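Local coordinates for ATP phosphoribosyltransferase (Thermotoga maritima, PDB 1O63), which probably catalyses the first step of histidine biosynthesis, condensing ATP with 5-phosphoribose 1-diphosphate to give N'-(5'-phosphoribosyl)-ATP and diphosphate, at residues 47-55 with 67-76; 99-110 with 141-149. One frame throughout, in Å; residues are numbered along the deposited sequence.

In the fold
The chain has the two-lobed build of the periplasmic-binding-protein-like HisG proteins. The long strands 81-94 and 161-176 run between the lobes. Interaction 1 packs helix 50-55 and the turn before it against helix 66-71 and the loop that follows, its centre about 9 Å from the centre of the chain. Interaction 2 pairs two parallel strands, its centre about 21 Å from the same point. The two centres lie about 24 Å apart, yet their ends meet. F48 CE1 lies 4.1 Å from F110 CE2, and D67 OD1 lies 3.8 Å from I149 CD1. Strand 145-150 leads on toward helix 154-158, a region that in this family probably binds 5-phosphoribose 1-diphosphate. Both interactions also touch the second subunit.

Interaction 1: residues 47-55 with 67-76; sequences PFDVPTYLV and DVLLEKETSL
Helix 50-55 belongs to a beta-alpha-beta crossover between strands 40-45 and 61-65. With the turn before it, it packs through F48, P51 and L54 on V68, K72 and L76 of the next helix and its exit loop. V68 straddles two residues. Its CG2 sits over one face of the F48 ring, 3.9 Å from the centroid, a CH-pi contact. Its CG1 meets P51 CG at 3.8 Å. E71 CB lies at the edge of the same ring, in its plane, and K131 of the second subunit also packs on F48. K72 has left the helix and reaches back. Its CG is anti to the backbone N (chi1 165°), and the chain runs on extended past P51, with CD 4.0 Å from P51 CG. NZ then gives a hydrogen bond to F48 O, 3.1 Å, nearly in line with the carbonyl. A second bond, to T52 OG1, is modelled so short that its length is doubtful. With an alanine in place of K72, F48 O would probably lose this donor and P51 CG the methylenes beside it. Further on, T74 CG2 abuts P51 CB at 3.5 Å. L76 forks: CD1 meets P51 CB and CD2 meets L54 CB at 3.7 Å. L54 also touches V175 of strand 161-176. The E71 carboxylate takes hydrogen bonds from N112 N and V113 N at the start of helix 111-121.

Interaction 2: residues 99-110 with 141-149; sequences IPEGEKRIATKF and GLSDLIVDI
R105 and D144 join the two segments at the start of the strand pair. D144 OD2 accepts R105 N at 3.2 Å through its anti lone pair. It also forms a salt bridge with R105 NE, a weak hydrogen bond of 3.3 Å. The arginine bends at chi3 (-47°) and carries its guanidinium on to G141. NH2 bonds to G141 O at 2.8 Å, NH1 more weakly to the same oxygen, and L142 O lies over one face of the group. R105 O is gripped twice: by L145 N, nearly in line, and by D144 N from above the carbonyl plane. The parallel ladder continues with A107 N to L145 O, 3.0 Å, and V147 N to A107 O, 3.2 Å. S143 OG gives L145 O a second bond and rests against A107 CB. At the far end T108 OG1, anti to its own N (chi1 179°), donates to V147 O at 2.9 Å. The same hydroxyl accepts F110 N, forming an ST turn. A water joins K109 N to V147 O. F110 CZ meets I149 CD1 at 3.9 Å.

Helices cover both faces of this pair. G141 closes helix 136-140 with a Schellman motif, and A137 of that helix covers A107 and S143. Across the sheet, T114 of helix 111-121 touches I106, T108 and V147. Strand 125-129 flanks 104-108, and strand 81-94 runs antiparallel beside 145-150. Parallel strands with helices on both faces make an alpha/beta sandwich lobe, consistent with the periplasmic-binding-protein-like fold.

Interaction 1: residues 47-55 with 67-76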
# COMPACT_ATOMS: atom_id res chain seq x y z
N PRO A 47 3.52 2.89 -7.94
CA PRO A 47 4.86 2.43 -8.26
C PRO A 47 5.03 0.94 -8.30
O PRO A 47 5.62 0.39 -9.27
CB PRO A 47 5.71 3.04 -7.11
CG PRO A 47 4.99 4.32 -6.81
CD PRO A 47 3.52 3.98 -6.94
N PHE A 48 4.49 0.20 -7.33
CA PHE A 48 4.61 -1.25 -7.33
C PHE A 48 3.80 -1.91 -8.43
O PHE A 48 4.11 -3.06 -8.80
CB PHE A 48 4.20 -1.83 -5.95
CG PHE A 48 5.43 -2.05 -5.10
CD1 PHE A 48 5.93 -1.02 -4.32
CD2 PHE A 48 6.11 -3.25 -5.12
CE1 PHE A 48 7.07 -1.19 -3.55
CE2 PHE A 48 7.24 -3.43 -4.35
CZ PHE A 48 7.73 -2.39 -3.56
N ASP A 49 2.89 -1.20 -9.05
CA ASP A 49 2.10 -1.77 -10.15
C ASP A 49 2.75 -1.57 -11.50
O ASP A 49 2.26 -2.10 -12.49
CB ASP A 49 0.69 -1.15 -10.16
CG ASP A 49 -0.11 -1.53 -8.92
OD1 ASP A 49 -1.02 -0.77 -8.54
OD2 ASP A 49 0.17 -2.57 -8.31
N VAL A 50 3.84 -0.78 -11.58
CA VAL A 50 4.46 -0.57 -12.91
C VAL A 50 4.87 -1.87 -13.54
O VAL A 50 4.50 -2.18 -14.70
CB VAL A 50 5.60 0.44 -12.82
CG1 VAL A 50 6.56 0.36 -14.01
CG2 VAL A 50 5.04 1.86 -12.66
N PRO A 51 5.58 -2.76 -12.82
CA PRO A 51 6.04 -3.99 -13.41
C PRO A 51 4.88 -4.92 -13.76
O PRO A 51 4.97 -5.65 -14.76
CB PRO A 51 6.99 -4.61 -12.39
CG PRO A 51 6.89 -3.78 -11.17
CD PRO A 51 6.23 -2.49 -11.52
N THR A 52 3.80 -4.85 -12.98
CA THR A 52 2.60 -5.63 -13.29
C THR A 52 2.01 -5.24 -14.62
O THR A 52 1.64 -6.09 -15.46
CB THR A 52 1.56 -5.40 -12.17
OG1 THR A 52 2.14 -5.80 -10.91
CG2 THR A 52 0.28 -6.16 -12.42
N TYR A 53 1.89 -3.94 -14.92
CA TYR A 53 1.37 -3.50 -16.21
C TYR A 53 2.25 -3.96 -17.36
O TYR A 53 1.75 -4.27 -18.46
CB TYR A 53 1.25 -1.94 -16.26
CG TYR A 53 -0.10 -1.52 -15.68
CD1 TYR A 53 -0.42 -1.74 -14.34
CD2 TYR A 53 -1.07 -0.97 -16.50
CE1 TYR A 53 -1.65 -1.38 -13.84
CE2 TYR A 53 -2.30 -0.62 -16.02
CZ TYR A 53 -2.59 -0.84 -14.68
OH TYR A 53 -3.85 -0.47 -14.24
N LEU A 54 3.57 -3.94 -17.17
CA LEU A 54 4.49 -4.38 -18.20
C LEU A 54 4.50 -5.90 -18.39
O LEU A 54 4.39 -6.42 -19.51
CB LEU A 54 5.93 -3.93 -17.84
CG LEU A 54 6.11 -2.40 -17.92
CD1 LEU A 54 7.28 -1.95 -17.05
CD2 LEU A 54 6.35 -2.02 -19.37
N VAL A 55 4.59 -6.64 -17.27
CA VAL A 55 4.65 -8.10 -17.36
C VAL A 55 3.43 -8.66 -18.05
O VAL A 55 3.51 -9.61 -18.86
CB VAL A 55 4.85 -8.75 -15.99
CG1 VAL A 55 4.81 -10.27 -16.09
CG2 VAL A 55 6.16 -8.31 -15.35
N ASP A 67 13.59 0.37 -5.03
CA ASP A 67 12.83 -0.36 -4.02
C ASP A 67 11.86 -1.32 -4.70
O ASP A 67 11.84 -2.51 -4.35
CB ASP A 67 12.10 0.60 -3.07
CG ASP A 67 11.32 1.68 -3.78
OD1 ASP A 67 10.20 2.01 -3.32
OD2 ASP A 67 11.77 2.23 -4.81
N VAL A 68 11.07 -0.84 -5.65
CA VAL A 68 10.12 -1.69 -6.38
C VAL A 68 10.86 -2.83 -7.06
O VAL A 68 10.50 -4.00 -6.96
CB VAL A 68 9.32 -0.89 -7.41
CG1 VAL A 68 8.47 -1.75 -8.34
CG2 VAL A 68 8.44 0.16 -6.72
N LEU A 69 11.92 -2.49 -7.82
CA LEU A 69 12.68 -3.45 -8.58
C LEU A 69 13.26 -4.57 -7.74
O LEU A 69 13.27 -5.73 -8.17
CB LEU A 69 13.80 -2.75 -9.37
CG LEU A 69 13.70 -2.83 -10.89
CD1 LEU A 69 12.30 -2.52 -11.36
CD2 LEU A 69 14.70 -1.92 -11.58
N LEU A 70 13.83 -4.20 -6.58
CA LEU A 70 14.46 -5.23 -5.75
C LEU A 70 13.43 -5.96 -4.90
O LEU A 70 13.71 -7.07 -4.46
CB LEU A 70 15.57 -4.65 -4.89
CG LEU A 70 17.01 -4.72 -5.29
CD1 LEU A 70 17.30 -5.24 -6.69
CD2 LEU A 70 17.71 -3.37 -5.09
N GLU A 71 12.30 -5.32 -4.57
CA GLU A 71 11.33 -6.01 -3.73
C GLU A 71 10.56 -7.07 -4.50
O GLU A 71 10.09 -8.05 -3.94
CB GLU A 71 10.36 -4.99 -3.09
CG GLU A 71 9.28 -5.62 -2.25
CD GLU A 71 9.84 -6.38 -1.05
OE1 GLU A 71 9.18 -7.27 -0.53
OE2 GLU A 71 10.99 -6.07 -0.63
N LYS A 72 10.41 -6.87 -5.79
CA LYS A 72 9.60 -7.72 -6.67
C LYS A 72 10.41 -8.02 -7.92
O LYS A 72 10.55 -7.14 -8.78
CB LYS A 72 8.34 -6.91 -7.00
CG LYS A 72 7.47 -7.36 -8.14
CD LYS A 72 6.25 -6.44 -8.27
CE LYS A 72 5.29 -6.95 -9.34
NZ LYS A 72 4.03 -6.14 -9.34
N GLU A 73 10.98 -9.21 -8.01
CA GLU A 73 11.81 -9.51 -9.19
C GLU A 73 11.02 -9.74 -10.45
O GLU A 73 9.99 -10.41 -10.48
CB GLU A 73 12.72 -10.71 -8.87
CG GLU A 73 14.12 -10.54 -9.42
CD GLU A 73 14.89 -9.43 -8.73
OE1 GLU A 73 16.06 -9.18 -9.11
OE2 GLU A 73 14.35 -8.81 -7.79
N THR A 74 11.46 -9.13 -11.55
CA THR A 74 10.82 -9.29 -12.85
C THR A 74 11.87 -9.68 -13.90
O THR A 74 13.07 -9.57 -13.65
CB THR A 74 10.19 -7.97 -13.35
OG1 THR A 74 11.24 -7.03 -13.58
CG2 THR A 74 9.22 -7.37 -12.33
N SER A 75 11.40 -9.98 -15.10
CA SER A 75 12.31 -10.28 -16.20
C SER A 75 12.49 -9.07 -17.12
O SER A 75 13.20 -9.16 -18.13
CB SER A 75 11.76 -11.46 -17.03
OG SER A 75 10.39 -11.18 -17.34
N LEU A 76 11.91 -7.94 -16.79
CA LEU A 76 11.97 -6.74 -17.60
C LEU A 76 13.38 -6.25 -17.90
O LEU A 76 14.32 -6.30 -17.11
CB LEU A 76 11.13 -5.62 -16.96
CG LEU A 76 9.74 -6.06 -16.48
CD1 LEU A 76 9.16 -5.03 -15.51
CD2 LEU A 76 8.82 -6.25 -17.70

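Interaction 2: residues 99-110 with 141-149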
# COMPACT_ATOMS: atom_id res chain seq x y z
N ILE A 99 21.83 -3.99 17.77
CA ILE A 99 21.15 -5.16 17.23
C ILE A 99 21.11 -6.27 18.28
O ILE A 99 22.16 -6.64 18.82
CB ILE A 99 21.97 -5.74 16.03
CG1 ILE A 99 22.60 -4.67 15.17
CG2 ILE A 99 21.12 -6.71 15.23
CD1 ILE A 99 21.69 -3.88 14.28
N PRO A 100 19.95 -6.81 18.60
CA PRO A 100 19.85 -7.93 19.53
C PRO A 100 20.68 -9.11 19.02
O PRO A 100 20.83 -9.29 17.81
CB PRO A 100 18.38 -8.28 19.53
CG PRO A 100 17.67 -7.08 19.01
CD PRO A 100 18.63 -6.44 18.02
N GLU A 101 21.19 -9.93 19.92
CA GLU A 101 22.02 -11.06 19.58
C GLU A 101 21.23 -12.24 19.05
O GLU A 101 21.73 -13.01 18.21
CB GLU A 101 22.84 -11.49 20.82
CG GLU A 101 24.02 -10.56 21.08
CD GLU A 101 24.99 -11.14 22.10
OE1 GLU A 101 24.54 -11.78 23.08
OE2 GLU A 101 26.22 -10.96 21.93
N GLY A 102 20.00 -12.41 19.48
CA GLY A 102 19.17 -13.53 19.05
C GLY A 102 18.38 -13.19 17.79
O GLY A 102 18.87 -12.51 16.88
N GLU A 103 17.14 -13.64 17.77
CA GLU A 103 16.25 -13.42 16.62
C GLU A 103 15.89 -11.94 16.53
O GLU A 103 15.69 -11.26 17.53
CB GLU A 103 15.03 -14.32 16.78
CG GLU A 103 13.92 -14.13 15.77
CD GLU A 103 12.69 -14.97 16.10
OE1 GLU A 103 12.37 -15.87 15.28
OE2 GLU A 103 12.06 -14.75 17.15
N LYS A 104 16.02 -11.36 15.33
CA LYS A 104 15.77 -9.92 15.20
C LYS A 104 14.39 -9.64 14.64
O LYS A 104 14.02 -10.13 13.57
CB LYS A 104 16.89 -9.30 14.37
CG LYS A 104 18.27 -9.48 15.02
CD LYS A 104 19.27 -9.98 13.98
CE LYS A 104 20.68 -9.99 14.56
NZ LYS A 104 20.84 -11.13 15.51
N ARG A 105 13.58 -8.87 15.37
CA ARG A 105 12.25 -8.51 14.88
C ARG A 105 12.39 -7.22 14.03
O ARG A 105 12.95 -6.25 14.52
CB ARG A 105 11.30 -8.24 16.06
CG ARG A 105 11.06 -9.45 16.97
CD ARG A 105 10.07 -9.09 18.09
NE ARG A 105 10.42 -7.84 18.73
CZ ARG A 105 9.59 -7.00 19.35
NH1 ARG A 105 10.05 -5.88 19.88
NH2 ARG A 105 8.30 -7.29 19.48
N ILE A 106 12.09 -7.33 12.74
CA ILE A 106 12.26 -6.19 11.84
C ILE A 106 10.91 -5.89 11.16
O ILE A 106 10.42 -6.77 10.45
CB ILE A 106 13.28 -6.47 10.73
CG1 ILE A 106 14.56 -7.10 11.31
CG2 ILE A 106 13.59 -5.22 9.94
CD1 ILE A 106 15.63 -7.44 10.29
N ALA A 107 10.43 -4.67 11.35
CA ALA A 107 9.22 -4.19 10.67
C ALA A 107 9.63 -3.55 9.35
O ALA A 107 10.68 -2.91 9.30
CB ALA A 107 8.54 -3.10 11.51
N THR A 108 8.80 -3.72 8.31
CA THR A 108 9.19 -3.12 7.02
C THR A 108 8.03 -3.21 6.04
O THR A 108 7.15 -4.07 6.21
CB THR A 108 10.39 -3.92 6.45
OG1 THR A 108 10.80 -3.39 5.19
CG2 THR A 108 9.99 -5.39 6.24
N LYS A 109 8.04 -2.38 5.02
CA LYS A 109 7.15 -2.48 3.88
C LYS A 109 7.79 -3.35 2.78
O LYS A 109 7.17 -3.63 1.74
CB LYS A 109 6.89 -1.11 3.23
CG LYS A 109 6.34 -0.07 4.18
CD LYS A 109 5.70 1.08 3.42
CE LYS A 109 6.71 2.10 3.02
NZ LYS A 109 6.09 3.39 2.59
N PHE A 110 9.08 -3.64 2.97
CA PHE A 110 9.82 -4.43 1.96
C PHE A 110 10.32 -5.75 2.51
O PHE A 110 11.50 -5.92 2.81
CB PHE A 110 11.00 -3.57 1.47
CG PHE A 110 10.54 -2.14 1.16
CD1 PHE A 110 10.73 -1.15 2.09
CD2 PHE A 110 9.95 -1.83 -0.06
CE1 PHE A 110 10.35 0.16 1.83
CE2 PHE A 110 9.57 -0.53 -0.34
CZ PHE A 110 9.72 0.46 0.62
N GLY A 141 7.12 -1.19 20.46
CA GLY A 141 7.51 -2.53 20.92
C GLY A 141 7.16 -3.61 19.90
O GLY A 141 7.17 -4.79 20.20
N LEU A 142 6.83 -3.18 18.68
CA LEU A 142 6.43 -4.15 17.63
C LEU A 142 7.68 -4.76 17.01
O LEU A 142 7.69 -5.92 16.62
CB LEU A 142 5.63 -3.40 16.59
CG LEU A 142 4.81 -4.09 15.54
CD1 LEU A 142 5.29 -3.80 14.13
CD2 LEU A 142 4.63 -5.58 15.79
N SER A 143 8.77 -3.97 16.94
CA SER A 143 9.98 -4.52 16.36
C SER A 143 11.21 -3.96 17.07
O SER A 143 11.11 -2.96 17.79
CB SER A 143 10.07 -4.22 14.85
OG SER A 143 10.43 -2.88 14.58
N ASP A 144 12.33 -4.63 16.82
CA ASP A 144 13.60 -4.17 17.35
C ASP A 144 14.18 -3.14 16.39
O ASP A 144 14.81 -2.15 16.75
CB ASP A 144 14.54 -5.37 17.51
CG ASP A 144 14.04 -6.37 18.55
OD1 ASP A 144 14.05 -5.99 19.73
OD2 ASP A 144 13.68 -7.51 18.21
N LEU A 145 14.00 -3.42 15.09
CA LEU A 145 14.62 -2.70 14.02
C LEU A 145 13.61 -2.49 12.86
O LEU A 145 12.59 -3.14 12.82
CB LEU A 145 15.80 -3.48 13.38
CG LEU A 145 16.93 -3.94 14.29
CD1 LEU A 145 17.79 -5.03 13.64
CD2 LEU A 145 17.82 -2.79 14.73
N ILE A 146 13.96 -1.56 11.98
CA ILE A 146 13.15 -1.40 10.77
C ILE A 146 14.07 -1.40 9.55
O ILE A 146 15.27 -1.17 9.70
CB ILE A 146 12.32 -0.12 10.73
CG1 ILE A 146 13.24 1.09 10.71
CG2 ILE A 146 11.30 -0.10 11.89
CD1 ILE A 146 12.58 2.44 10.60
N VAL A 147 13.49 -1.72 8.40
CA VAL A 147 14.20 -1.54 7.12
C VAL A 147 13.27 -0.61 6.32
O VAL A 147 12.12 -0.98 6.11
CB VAL A 147 14.46 -2.84 6.37
CG1 VAL A 147 14.82 -2.57 4.91
CG2 VAL A 147 15.55 -3.67 7.03
N ASP A 148 13.72 0.61 6.06
CA ASP A 148 12.80 1.57 5.41
C ASP A 148 13.58 2.60 4.61
O ASP A 148 14.81 2.70 4.70
CB ASP A 148 11.95 2.28 6.47
CG ASP A 148 10.67 2.88 5.93
OD1 ASP A 148 10.32 2.64 4.75
OD2 ASP A 148 9.99 3.61 6.68
N ILE A 149 12.84 3.40 3.86
CA ILE A 149 13.44 4.44 3.03
C ILE A 149 13.51 5.75 3.85
O ILE A 149 12.59 6.06 4.60
CB ILE A 149 12.56 4.74 1.80
CG1 ILE A 149 12.41 3.52 0.89
CG2 ILE A 149 13.07 5.94 1.00
CD1 ILE A 149 11.40 3.85 -0.25
O HOH W 1 9.54 -0.09 5.38